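Local atomic coordinates of probable glutamine synthetase (Pseudomonas aeruginosa, PDB entry 4HPP), a protein that is a probable member of the glutamine synthetase family, with an N-terminal and a catalytic domain, in an assembly of six chains. Residues D16-T21 / L417-H422; H265-V270 / A310-C315; L274-A279 / E402-E407; A386-L391 / L395-R400. All coordinates share one frame; numbering follows the deposited sequence.

Overall arrangement
Contact 1 spans nearly the whole chain, setting the 16-21 loop of the N-terminal domain on helix 410-427 of the catalytic domain; the other three contacts are nested inside the loop it closes. Contacts 2 and 3 share helix 261-281 and cross along the chain, their centres 15 Å apart; contact 2 closes before contact 4 opens, and contact 4 is nested inside contact 3. Contact 4, where the 386-391 loop meets helix 391-399, lies 9 Å centre to centre from contact 3 and touches contact 1 through Arg421. Contacts 1 and 2 are farthest apart, 26 Å between centres. Contacts 2, 3 and 4 thus lie within the catalytic domain, and contact 1 joins it to the N-terminal one.

Contact 1. Residues D16-T21 / L417-H422; sequences DLAGIT and LAMKRH
The flat peptide group joining Leu17 to Ala18 receives the methyl CE of Met419 on one face, almost directly above its carbonyl carbon, with Leu17 C and Met419 CE 3.9 Å apart. On the same side, Lys420 CE lies obliquely off the oxygen end, 4.3 Å from Leu17 O. Ala18 N gives a weak bond, 2.8 Å, to Asp16 OD2, which lies somewhat out of the peptide plane on the side away from the methyl. CE of Met419 also rests against Leu17 CB at 4.0 Å and Ala18 CB at 4.1 Å, so a single methyl group does most of the touching. Its chain leaves helix 410-427 with CG anti to the backbone N (chi1 177°), then bends at chi2 and chi3 to lay the methyl on the loop.

Residues 16-20 form a type I turn followed by a G1 bulge at Gly19, the 3:5 hairpin that links strands 9-15 and 21-27. Asp16 OD2 also takes Ile20 N at 3.1 Å, approached from above the carboxylate plane. Leu412 and Tyr416 of the same helix pack on Leu17. With Asp16 engaged within the turn and with Arg22, and the Lys420 amine held by Glu423 and Pro283 O, the union of the N-terminal hairpin with the catalytic domain is left here to buried dispersion contacts, without a hydrogen bond between the two segments.

Contact 2. Residues H265-V270 / A310-C315; sequences HWAAGV and AALRIC
Leu312, with the largest buried surface here, pushes its side chain from the catalytic sheet onto helix 261-281, where Val270 and Ala267 receive it. The arrangement is helix-on-sheet packing within the glutamine synthetase catalytic domain: strand 312-315 pairs with strands 303-304 and 330-336, and the helix lies over it.

Both methyls of Leu312 work against the helix. CD2 settles between positions one turn apart, 3.9 Å from Ala267 CB and 3.7 Å from Val270 CG1, and it also comes to 3.8 Å from the backbone oxygen, Ala267 O. CD1 shares the same valine methyl, at 3.8 Å from Val270 CG1. The valine and leucine branches meet at a slant. Leucine CG stands anti to its own backbone N (chi1 -158°), which directs the branch off the strand and into the helix.

Nothing polar bridges the two segments, and all three residues are buried. The strand meets its polar needs in the sheet: the backbone of Leu312 bonds to Gly304, and Arg313 bonds to Glu332 through backbone and guanidinium alike. The side chain of Leu312 is about 13 Å from the bound glutamic acid, so this packing lies away from the ligand and joins the sheet to helix 261-281. Val270 faces two ways: while CG1 meets the leucine, CG2 sits over one face of the Trp266 indole, 3.6 Å above the ring plane and displaced toward its rim.

Contact 3. Residues L274-A279 / E402-E407; sequences LPALCA and EALCAE
Two helices pack through a small apolar contact in the catalytic domain, where Leu404 of the short helix 402-405 meets Ala276 and Leu277 of the long helix 261-281. The backbones come nearest at Ala276 and Leu404, with CA atoms 8.1 Å apart, and the leucine side chain fills most of that distance.

Leu404 CG extends anti to the backbone N (chi1 180°), carrying the forked end straight toward the long helix. The fork divides its work. CD2 touches the methyl of the alanine, with Leu404 CD2 and Ala276 CB 3.7 Å apart, and CD1 turns to the neighbouring residue, where Leu404 CD1 and Leu277 CD2 lie 4.3 Å apart. The first meeting is close, consistent with the short alanine side chain; the second is looser and joins the ends of two longer chains. Leu277 sets off across the contact rather than at it, and its end, CD2, is what comes near Leu404.

Helix 261-281 is kinked here. Pro275 has no N-H to give, and Ala279 N bonds to Ala276 O, three residues back, at 2.9 Å. On the other side, Leu404 N is held by Asp401 OD2. Helix 342-358 adds Ile351 against Leu404 and Ala348 and Ala352 against Leu277, and Phe333 of strand 330-336 also packs on Leu277. With hydrocarbon groups alone meeting across the contact and no hydrogen bond between the segments, the attraction is non-directional: dispersion and the burial of methyl groups join these helices.

Contact 4. Residues A386-L391 / L395-R400; sequences ALPATL and LDCLQR
Leu395 N donates to Leu391 O at 2.7 Å, the one hydrogen bond between the segments, an i to i+4 bond that closes the first turn of helix 391-399. It is fairly straight, with an N-H...O angle of 158°, and the donor is tilted 16° from the carbonyl plane. The oxygen is also closely packed by the leucine that donates to it: Leu395 CG approaches Leu391 O to 3.2 Å. This follows from the leucine's chi1 of -52°, which keeps CG beside its own backbone N and hence near the acceptor. Farther out, its methyl CD1 reaches the other side chain, 4.2 Å from Leu391 CG.

Thr390 occupies the N-cap position, and its OG1 accepts from Asp393 N, so the helix start is held by a side chain as well as by the backbone. Upstream, the irregular loop brings Pro388 back beside the helix, where Pro388 CG touches Cys397 SG at 4.1 Å in an apolar contact.

The loop and the helix start lie between helices 261-281 and 410-427. Helix 261-281 takes Pro388 on Pro275 and Cys278, Leu387 on Leu274 and Leu395 on Ala279. Helix 410-427 meets Leu395 with Lys420 and Arg421, and NH2 of Arg421 makes a salt bridge with Asp396 and a hydrogen bond with Gln399; the loop itself is tied to Ala299 by the backbone of Leu387.

Contact 1. Residues D16-T21 / L417-H422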
loop_
_atom_site.group_PDB
_atom_site.type_symbol
_atom_site.label_atom_id
_atom_site.label_comp_id
_atom_site.label_asym_id
_atom_site.label_seq_id
_atom_site.Cartn_x
_atom_site.Cartn_y
_atom_site.Cartn_z
ATOM N N ASP A 16 -3.967 -19.994 -37.327
ATOM C CA ASP A 16 -4.373 -19.643 -38.676
ATOM C C ASP A 16 -3.189 -19.233 -39.476
ATOM O O ASP A 16 -2.055 -19.332 -38.997
ATOM C CB ASP A 16 -5.493 -18.599 -38.712
ATOM C CG ASP A 16 -5.074 -17.293 -38.142
ATOM O OD1 ASP A 16 -5.946 -16.519 -37.681
ATOM O OD2 ASP A 16 -3.864 -17.047 -38.158
ATOM N N LEU A 17 -3.464 -18.788 -40.704
ATOM C CA LEU A 17 -2.414 -18.606 -41.711
ATOM C C LEU A 17 -1.657 -17.346 -41.375
ATOM O O LEU A 17 -0.523 -17.052 -41.906
ATOM C CB LEU A 17 -3.017 -18.520 -43.116
ATOM C CG LEU A 17 -3.882 -19.703 -43.501
ATOM C CD1 LEU A 17 -4.507 -19.358 -44.829
ATOM C CD2 LEU A 17 -3.074 -20.980 -43.574
ATOM N N ALA A 18 -2.291 -16.629 -40.459
ATOM C CA ALA A 18 -1.734 -15.386 -39.928
ATOM C C ALA A 18 -0.809 -15.654 -38.697
ATOM O O ALA A 18 -0.246 -14.735 -38.079
ATOM C CB ALA A 18 -2.879 -14.407 -39.634
ATOM N N GLY A 19 -0.658 -16.936 -38.362
ATOM C CA GLY A 19 0.204 -17.379 -37.270
ATOM C C GLY A 19 -0.382 -17.042 -35.929
ATOM O O GLY A 19 0.342 -17.067 -34.928
ATOM N N ILE A 20 -1.689 -16.765 -35.905
ATOM C CA ILE A 20 -2.454 -16.568 -34.656
ATOM C C ILE A 20 -3.238 -17.825 -34.259
ATOM O O ILE A 20 -3.867 -18.463 -35.118
ATOM C CB ILE A 20 -3.440 -15.371 -34.785
ATOM C CG1 ILE A 20 -2.708 -14.030 -34.719
ATOM C CG2 ILE A 20 -4.311 -15.247 -33.545
ATOM C CD1 ILE A 20 -1.727 -13.816 -35.829
ATOM N N THR A 21 -3.228 -18.169 -32.965
ATOM C CA THR A 21 -3.966 -19.332 -32.416
ATOM C C THR A 21 -5.224 -18.830 -31.777
ATOM O O THR A 21 -5.162 -18.015 -30.846
ATOM C CB THR A 21 -3.164 -19.988 -31.300
ATOM O OG1 THR A 21 -1.826 -20.000 -31.709
ATOM C CG2 THR A 21 -3.549 -21.385 -31.013
ATOM N N LEU A 417 -2.718 -15.931 -50.345
ATOM C CA LEU A 417 -2.231 -14.909 -51.258
ATOM C C LEU A 417 -3.032 -13.628 -51.209
ATOM O O LEU A 417 -2.481 -12.537 -51.320
ATOM C CB LEU A 417 -2.279 -15.435 -52.686
ATOM C CG LEU A 417 -1.118 -16.268 -53.214
ATOM C CD1 LEU A 417 -1.404 -16.536 -54.673
ATOM C CD2 LEU A 417 0.237 -15.574 -53.035
ATOM N N ALA A 418 -4.337 -13.755 -51.039
ATOM C CA ALA A 418 -5.185 -12.565 -50.916
ATOM C C ALA A 418 -5.054 -11.910 -49.567
ATOM O O ALA A 418 -4.901 -10.649 -49.462
ATOM C CB ALA A 418 -6.616 -12.913 -51.184
ATOM N N MET A 419 -5.080 -12.745 -48.519
ATOM C CA MET A 419 -4.951 -12.197 -47.183
ATOM C C MET A 419 -3.650 -11.400 -46.997
ATOM O O MET A 419 -3.621 -10.446 -46.232
ATOM C CB MET A 419 -5.080 -13.270 -46.118
ATOM C CG MET A 419 -4.877 -12.683 -44.728
ATOM S SD MET A 419 -3.185 -12.753 -44.127
ATOM C CE MET A 419 -3.123 -14.522 -43.704
ATOM N N LYS A 420 -2.574 -11.780 -47.677
ATOM C CA LYS A 420 -1.291 -11.118 -47.433
ATOM C C LYS A 420 -1.129 -9.797 -48.215
ATOM O O LYS A 420 -0.607 -8.799 -47.687
ATOM C CB LYS A 420 -0.130 -12.080 -47.731
ATOM C CG LYS A 420 0.132 -13.182 -46.713
ATOM C CD LYS A 420 0.673 -12.598 -45.399
ATOM C CE LYS A 420 0.649 -13.662 -44.307
ATOM N NZ LYS A 420 1.085 -12.998 -43.059
ATOM N N ARG A 421 -1.575 -9.789 -49.470
ATOM C CA ARG A 421 -1.711 -8.538 -50.233
ATOM C C ARG A 421 -2.379 -7.489 -49.353
ATOM O O ARG A 421 -1.937 -6.279 -49.274
ATOM C CB ARG A 421 -2.622 -8.772 -51.462
ATOM C CG ARG A 421 -1.979 -9.514 -52.624
ATOM C CD ARG A 421 -0.644 -8.853 -53.026
ATOM N NE ARG A 421 0.139 -9.757 -53.873
ATOM C CZ ARG A 421 1.424 -9.599 -54.170
ATOM N NH1 ARG A 421 2.093 -8.566 -53.697
ATOM N NH2 ARG A 421 2.035 -10.485 -54.949
ATOM N N HIS A 422 -3.447 -7.985 -48.701
ATOM C CA HIS A 422 -4.270 -7.186 -47.858
ATOM C C HIS A 422 -3.514 -6.757 -46.636
ATOM O O HIS A 422 -3.597 -5.580 -46.202
ATOM C CB HIS A 422 -5.560 -7.896 -47.535
ATOM C CG HIS A 422 -6.498 -7.060 -46.700
ATOM N ND1 HIS A 422 -7.515 -7.590 -45.992
ATOM C CD2 HIS A 422 -6.514 -5.678 -46.452
ATOM C CE1 HIS A 422 -8.152 -6.595 -45.329
ATOM N NE2 HIS A 422 -7.533 -5.428 -45.623
#

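Contact 2. Residues H265-V270 / A310-C315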
loop_
_atom_site.group_PDB
_atom_site.type_symbol
_atom_site.label_atom_id
_atom_site.label_comp_id
_atom_site.label_asym_id
_atom_site.label_seq_id
_atom_site.Cartn_x
_atom_site.Cartn_y
_atom_site.Cartn_z
ATOM N N HIS A 265 19.631 -34.299 -52.097
ATOM C CA HIS A 265 18.432 -34.019 -52.885
ATOM C C HIS A 265 17.479 -33.156 -52.074
ATOM O O HIS A 265 17.051 -32.065 -52.506
ATOM C CB HIS A 265 17.754 -35.308 -53.372
ATOM C CG HIS A 265 18.596 -36.135 -54.348
ATOM N ND1 HIS A 265 19.190 -35.596 -55.448
ATOM C CD2 HIS A 265 18.903 -37.510 -54.368
ATOM C CE1 HIS A 265 19.866 -36.570 -56.111
ATOM N NE2 HIS A 265 19.688 -37.735 -55.447
ATOM N N TRP A 266 17.176 -33.614 -50.864
ATOM C CA TRP A 266 16.332 -32.856 -49.955
ATOM C C TRP A 266 16.748 -31.388 -49.777
ATOM O O TRP A 266 15.961 -30.449 -50.035
ATOM C CB TRP A 266 16.221 -33.588 -48.633
ATOM C CG TRP A 266 15.095 -33.025 -47.825
ATOM C CD1 TRP A 266 13.764 -33.401 -47.862
ATOM C CD2 TRP A 266 15.156 -31.907 -46.843
ATOM N NE1 TRP A 266 13.027 -32.643 -46.986
ATOM C CE2 TRP A 266 13.793 -31.727 -46.352
ATOM C CE3 TRP A 266 16.183 -31.097 -46.322
ATOM C CZ2 TRP A 266 13.469 -30.761 -45.384
ATOM C CZ3 TRP A 266 15.852 -30.124 -45.351
ATOM C CH2 TRP A 266 14.517 -29.954 -44.897
ATOM N N ALA A 267 17.991 -31.171 -49.356
ATOM C CA ALA A 267 18.526 -29.819 -49.217
ATOM C C ALA A 267 18.440 -29.006 -50.512
ATOM O O ALA A 267 18.209 -27.768 -50.481
ATOM C CB ALA A 267 19.957 -29.868 -48.716
ATOM N N ALA A 268 18.609 -29.689 -51.643
ATOM C CA ALA A 268 18.611 -28.999 -52.944
ATOM C C ALA A 268 17.224 -28.404 -53.312
ATOM O O ALA A 268 17.101 -27.251 -53.814
ATOM C CB ALA A 268 19.117 -29.937 -54.017
ATOM N N GLY A 269 16.186 -29.184 -53.007
ATOM C CA GLY A 269 14.789 -28.734 -53.172
ATOM C C GLY A 269 14.407 -27.530 -52.330
ATOM O O GLY A 269 13.753 -26.594 -52.822
ATOM N N VAL A 270 14.822 -27.573 -51.060
ATOM C CA VAL A 270 14.653 -26.482 -50.124
ATOM C C VAL A 270 15.350 -25.267 -50.720
ATOM O O VAL A 270 14.737 -24.187 -50.797
ATOM C CB VAL A 270 15.282 -26.822 -48.747
ATOM C CG1 VAL A 270 15.388 -25.594 -47.840
ATOM C CG2 VAL A 270 14.572 -27.988 -48.061
ATOM N N ALA A 310 24.340 -18.588 -43.691
ATOM C CA ALA A 310 23.731 -19.555 -44.618
ATOM C C ALA A 310 22.254 -19.688 -44.269
ATOM O O ALA A 310 21.911 -19.734 -43.103
ATOM C CB ALA A 310 24.457 -20.928 -44.581
ATOM N N ALA A 311 21.393 -19.758 -45.272
ATOM C CA ALA A 311 19.969 -19.973 -45.050
ATOM C C ALA A 311 19.706 -21.400 -44.561
ATOM O O ALA A 311 18.765 -21.620 -43.812
ATOM C CB ALA A 311 19.152 -19.653 -46.314
ATOM N N LEU A 312 20.539 -22.370 -44.954
ATOM C CA LEU A 312 20.326 -23.771 -44.530
ATOM C C LEU A 312 21.634 -24.265 -43.998
ATOM O O LEU A 312 22.660 -24.147 -44.656
ATOM C CB LEU A 312 19.876 -24.632 -45.707
ATOM C CG LEU A 312 19.121 -25.937 -45.541
ATOM C CD1 LEU A 312 17.782 -25.738 -44.874
ATOM C CD2 LEU A 312 18.866 -26.573 -46.903
ATOM N N ARG A 313 21.624 -24.789 -42.781
ATOM C CA ARG A 313 22.877 -25.119 -42.118
ATOM C C ARG A 313 22.865 -26.544 -41.647
ATOM O O ARG A 313 21.923 -26.990 -41.010
ATOM C CB ARG A 313 23.136 -24.171 -40.947
ATOM C CG ARG A 313 24.343 -24.538 -40.078
ATOM C CD ARG A 313 24.658 -23.443 -39.070
ATOM N NE ARG A 313 23.727 -23.434 -37.933
ATOM C CZ ARG A 313 23.890 -24.117 -36.795
ATOM N NH1 ARG A 313 22.970 -24.024 -35.841
ATOM N NH2 ARG A 313 24.962 -24.891 -36.606
ATOM N N ILE A 314 23.914 -27.259 -42.008
ATOM C CA ILE A 314 24.191 -28.586 -41.491
ATOM C C ILE A 314 24.707 -28.471 -40.063
ATOM O O ILE A 314 25.679 -27.756 -39.806
ATOM C CB ILE A 314 25.262 -29.280 -42.342
ATOM C CG1 ILE A 314 24.847 -29.304 -43.825
ATOM C CG2 ILE A 314 25.487 -30.688 -41.828
ATOM C CD1 ILE A 314 26.010 -29.265 -44.797
ATOM N N CYS A 315 24.035 -29.158 -39.141
ATOM C CA CYS A 315 24.407 -29.172 -37.707
ATOM C C CYS A 315 25.160 -30.455 -37.429
ATOM O O CYS A 315 24.530 -31.510 -37.152
ATOM C CB CYS A 315 23.178 -29.097 -36.770
ATOM S SG CYS A 315 22.116 -27.638 -37.002
#

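Contact 3. Residues L274-A279 / E402-E407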
loop_
_atom_site.group_PDB
_atom_site.type_symbol
_atom_site.label_atom_id
_atom_site.label_comp_id
_atom_site.label_asym_id
_atom_site.label_seq_id
_atom_site.Cartn_x
_atom_site.Cartn_y
_atom_site.Cartn_z
ATOM N N LEU A 274 13.664 -21.832 -51.933
ATOM C CA LEU A 274 13.700 -20.825 -50.843
ATOM C C LEU A 274 13.068 -19.456 -51.137
ATOM O O LEU A 274 12.398 -18.922 -50.248
ATOM C CB LEU A 274 15.108 -20.634 -50.200
ATOM C CG LEU A 274 15.200 -21.172 -48.761
ATOM C CD1 LEU A 274 16.632 -21.209 -48.281
ATOM C CD2 LEU A 274 14.339 -20.339 -47.816
ATOM N N PRO A 275 13.293 -18.863 -52.349
ATOM C CA PRO A 275 12.692 -17.506 -52.441
ATOM C C PRO A 275 11.180 -17.528 -52.301
ATOM O O PRO A 275 10.604 -16.531 -51.880
ATOM C CB PRO A 275 13.166 -16.950 -53.824
ATOM C CG PRO A 275 14.409 -17.734 -54.122
ATOM C CD PRO A 275 14.279 -19.101 -53.431
ATOM N N ALA A 276 10.552 -18.661 -52.607
ATOM C CA ALA A 276 9.108 -18.820 -52.400
ATOM C C ALA A 276 8.800 -19.145 -50.940
ATOM O O ALA A 276 7.773 -18.684 -50.369
ATOM C CB ALA A 276 8.556 -19.929 -53.313
ATOM N N LEU A 277 9.665 -19.978 -50.340
ATOM C CA LEU A 277 9.395 -20.483 -48.999
ATOM C C LEU A 277 9.382 -19.313 -48.042
ATOM O O LEU A 277 8.787 -19.397 -46.953
ATOM C CB LEU A 277 10.432 -21.472 -48.546
ATOM C CG LEU A 277 10.452 -22.845 -49.184
ATOM C CD1 LEU A 277 11.652 -23.643 -48.647
ATOM C CD2 LEU A 277 9.132 -23.530 -48.951
ATOM N N CYS A 278 10.025 -18.225 -48.468
ATOM C CA CYS A 278 10.071 -17.050 -47.653
ATOM C C CYS A 278 8.704 -16.412 -47.412
ATOM O O CYS A 278 8.473 -15.829 -46.352
ATOM C CB CYS A 278 11.086 -16.066 -48.209
ATOM S SG CYS A 278 12.755 -16.734 -47.984
ATOM N N ALA A 279 7.806 -16.563 -48.377
ATOM C CA ALA A 279 6.474 -16.014 -48.282
ATOM C C ALA A 279 5.735 -16.775 -47.203
ATOM O O ALA A 279 4.771 -16.258 -46.623
ATOM C CB ALA A 279 5.725 -16.118 -49.617
ATOM N N GLU A 402 5.370 -22.381 -59.758
ATOM C CA GLU A 402 4.232 -23.280 -59.954
ATOM C C GLU A 402 4.529 -24.671 -59.440
ATOM O O GLU A 402 3.603 -25.390 -59.045
ATOM C CB GLU A 402 3.808 -23.359 -61.413
ATOM C CG GLU A 402 3.257 -22.068 -61.976
ATOM C CD GLU A 402 3.853 -21.811 -63.338
ATOM O OE1 GLU A 402 3.074 -21.799 -64.321
ATOM O OE2 GLU A 402 5.105 -21.667 -63.407
ATOM N N ALA A 403 5.800 -25.084 -59.457
ATOM C CA ALA A 403 6.066 -26.421 -58.934
ATOM C C ALA A 403 5.570 -26.521 -57.464
ATOM O O ALA A 403 4.863 -27.481 -57.093
ATOM C CB ALA A 403 7.532 -26.782 -59.068
ATOM N N LEU A 404 5.902 -25.509 -56.654
ATOM C CA LEU A 404 5.550 -25.519 -55.225
ATOM C C LEU A 404 4.046 -25.286 -55.003
ATOM O O LEU A 404 3.390 -26.094 -54.316
ATOM C CB LEU A 404 6.411 -24.523 -54.438
ATOM C CG LEU A 404 6.185 -24.376 -52.918
ATOM C CD1 LEU A 404 6.973 -25.423 -52.159
ATOM C CD2 LEU A 404 6.620 -23.003 -52.451
ATOM N N CYS A 405 3.514 -24.229 -55.629
ATOM C CA CYS A 405 2.119 -23.873 -55.535
ATOM C C CYS A 405 1.275 -25.066 -55.776
ATOM O O CYS A 405 0.268 -25.274 -55.095
ATOM C CB CYS A 405 1.738 -22.820 -56.554
ATOM S SG CYS A 405 2.455 -21.274 -56.061
ATOM N N ALA A 406 1.670 -25.862 -56.745
ATOM C CA ALA A 406 0.862 -26.995 -57.116
ATOM C C ALA A 406 0.712 -28.000 -55.966
ATOM O O ALA A 406 -0.241 -28.765 -55.968
ATOM C CB ALA A 406 1.431 -27.677 -58.353
ATOM N N GLU A 407 1.630 -28.025 -54.991
ATOM C CA GLU A 407 1.487 -29.012 -53.895
ATOM C C GLU A 407 0.543 -28.480 -52.799
ATOM O O GLU A 407 0.075 -29.225 -51.909
ATOM C CB GLU A 407 2.832 -29.395 -53.274
ATOM C CG GLU A 407 3.913 -29.921 -54.186
ATOM C CD GLU A 407 3.547 -31.158 -54.960
ATOM O OE1 GLU A 407 3.342 -32.279 -54.374
ATOM O OE2 GLU A 407 3.521 -30.976 -56.197
#

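Contact 4. Residues A386-L391 / L395-R400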
loop_
_atom_site.group_PDB
_atom_site.type_symbol
_atom_site.label_atom_id
_atom_site.label_comp_id
_atom_site.label_asym_id
_atom_site.label_seq_id
_atom_site.Cartn_x
_atom_site.Cartn_y
_atom_site.Cartn_z
ATOM N N ALA A 386 19.048 -14.849 -54.636
ATOM C CA ALA A 386 18.756 -13.986 -53.488
ATOM C C ALA A 386 17.332 -14.290 -52.939
ATOM O O ALA A 386 16.368 -14.532 -53.709
ATOM C CB ALA A 386 18.888 -12.503 -53.858
ATOM N N LEU A 387 17.218 -14.294 -51.610
ATOM C CA LEU A 387 15.914 -14.312 -50.939
ATOM C C LEU A 387 15.252 -12.950 -51.143
ATOM O O LEU A 387 15.933 -11.933 -51.186
ATOM C CB LEU A 387 16.065 -14.664 -49.441
ATOM C CG LEU A 387 16.799 -15.997 -49.172
ATOM C CD1 LEU A 387 16.843 -16.401 -47.713
ATOM C CD2 LEU A 387 16.249 -17.140 -49.999
ATOM N N PRO A 388 13.925 -12.915 -51.299
ATOM C CA PRO A 388 13.281 -11.616 -51.511
ATOM C C PRO A 388 13.597 -10.584 -50.409
ATOM O O PRO A 388 14.254 -10.910 -49.403
ATOM C CB PRO A 388 11.791 -11.962 -51.541
ATOM C CG PRO A 388 11.676 -13.347 -50.991
ATOM C CD PRO A 388 12.961 -14.024 -51.327
ATOM N N ALA A 389 13.131 -9.351 -50.587
ATOM C CA ALA A 389 13.488 -8.275 -49.680
ATOM C C ALA A 389 12.287 -7.590 -49.034
ATOM O O ALA A 389 12.461 -6.776 -48.153
ATOM C CB ALA A 389 14.349 -7.245 -50.406
ATOM N N THR A 390 11.073 -7.887 -49.487
ATOM C CA THR A 390 9.844 -7.381 -48.858
ATOM C C THR A 390 8.867 -8.535 -48.943
ATOM O O THR A 390 9.058 -9.473 -49.719
ATOM C CB THR A 390 9.197 -6.184 -49.622
ATOM O OG1 THR A 390 8.896 -6.583 -50.958
ATOM C CG2 THR A 390 10.107 -4.932 -49.653
ATOM N N LEU A 391 7.787 -8.456 -48.192
ATOM C CA LEU A 391 6.702 -9.416 -48.375
ATOM C C LEU A 391 6.190 -9.507 -49.825
ATOM O O LEU A 391 5.885 -10.641 -50.327
ATOM C CB LEU A 391 5.560 -9.046 -47.448
ATOM C CG LEU A 391 4.522 -10.125 -47.333
ATOM C CD1 LEU A 391 5.177 -11.501 -47.146
ATOM C CD2 LEU A 391 3.599 -9.684 -46.204
ATOM N N LEU A 395 5.825 -12.681 -52.031
ATOM C CA LEU A 395 4.592 -13.203 -52.719
ATOM C C LEU A 395 4.671 -13.305 -54.261
ATOM O O LEU A 395 4.137 -14.253 -54.852
ATOM C CB LEU A 395 3.350 -12.407 -52.330
ATOM C CG LEU A 395 3.167 -12.273 -50.827
ATOM C CD1 LEU A 395 2.072 -11.273 -50.542
ATOM C CD2 LEU A 395 2.827 -13.624 -50.176
ATOM N N ASP A 396 5.308 -12.323 -54.910
ATOM C CA ASP A 396 5.693 -12.508 -56.309
ATOM C C ASP A 396 6.326 -13.887 -56.435
ATOM O O ASP A 396 5.803 -14.714 -57.168
ATOM C CB ASP A 396 6.643 -11.407 -56.828
ATOM C CG ASP A 396 6.054 -10.011 -56.693
ATOM O OD1 ASP A 396 4.812 -9.887 -56.589
ATOM O OD2 ASP A 396 6.828 -9.037 -56.664
ATOM N N CYS A 397 7.395 -14.156 -55.676
ATOM C CA CYS A 397 8.149 -15.409 -55.849
ATOM C C CYS A 397 7.316 -16.648 -55.724
ATOM O O CYS A 397 7.546 -17.613 -56.435
ATOM C CB CYS A 397 9.280 -15.540 -54.850
ATOM S SG CYS A 397 10.558 -14.274 -54.874
ATOM N N LEU A 398 6.388 -16.644 -54.779
ATOM C CA LEU A 398 5.519 -17.796 -54.512
ATOM C C LEU A 398 4.583 -18.046 -55.684
ATOM O O LEU A 398 4.242 -19.199 -56.019
ATOM C CB LEU A 398 4.633 -17.493 -53.312
ATOM C CG LEU A 398 4.102 -18.575 -52.361
ATOM C CD1 LEU A 398 2.772 -18.081 -51.831
ATOM C CD2 LEU A 398 4.033 -20.024 -52.853
ATOM N N GLN A 399 4.112 -16.951 -56.274
ATOM C CA GLN A 399 3.181 -17.052 -57.384
ATOM C C GLN A 399 3.905 -17.686 -58.618
ATOM O O GLN A 399 3.292 -18.489 -59.340
ATOM C CB GLN A 399 2.524 -15.678 -57.649
ATOM C CG GLN A 399 1.469 -15.241 -56.618
ATOM C CD GLN A 399 1.173 -13.721 -56.639
ATOM O OE1 GLN A 399 0.533 -13.172 -55.731
ATOM N NE2 GLN A 399 1.646 -13.042 -57.677
ATOM N N ARG A 400 5.216 -17.380 -58.774
ATOM C CA ARG A 400 6.104 -17.778 -59.911
ATOM C C ARG A 400 6.631 -19.219 -59.895
ATOM O O ARG A 400 7.210 -19.697 -60.884
ATOM C CB ARG A 400 7.332 -16.874 -59.943
ATOM C CG ARG A 400 7.107 -15.431 -60.345
ATOM C CD ARG A 400 8.453 -14.851 -60.706
ATOM N NE ARG A 400 8.547 -13.414 -60.452
ATOM C CZ ARG A 400 9.151 -12.863 -59.394
ATOM N NH1 ARG A 400 9.722 -13.620 -58.451
ATOM N NH2 ARG A 400 9.187 -11.543 -59.272
#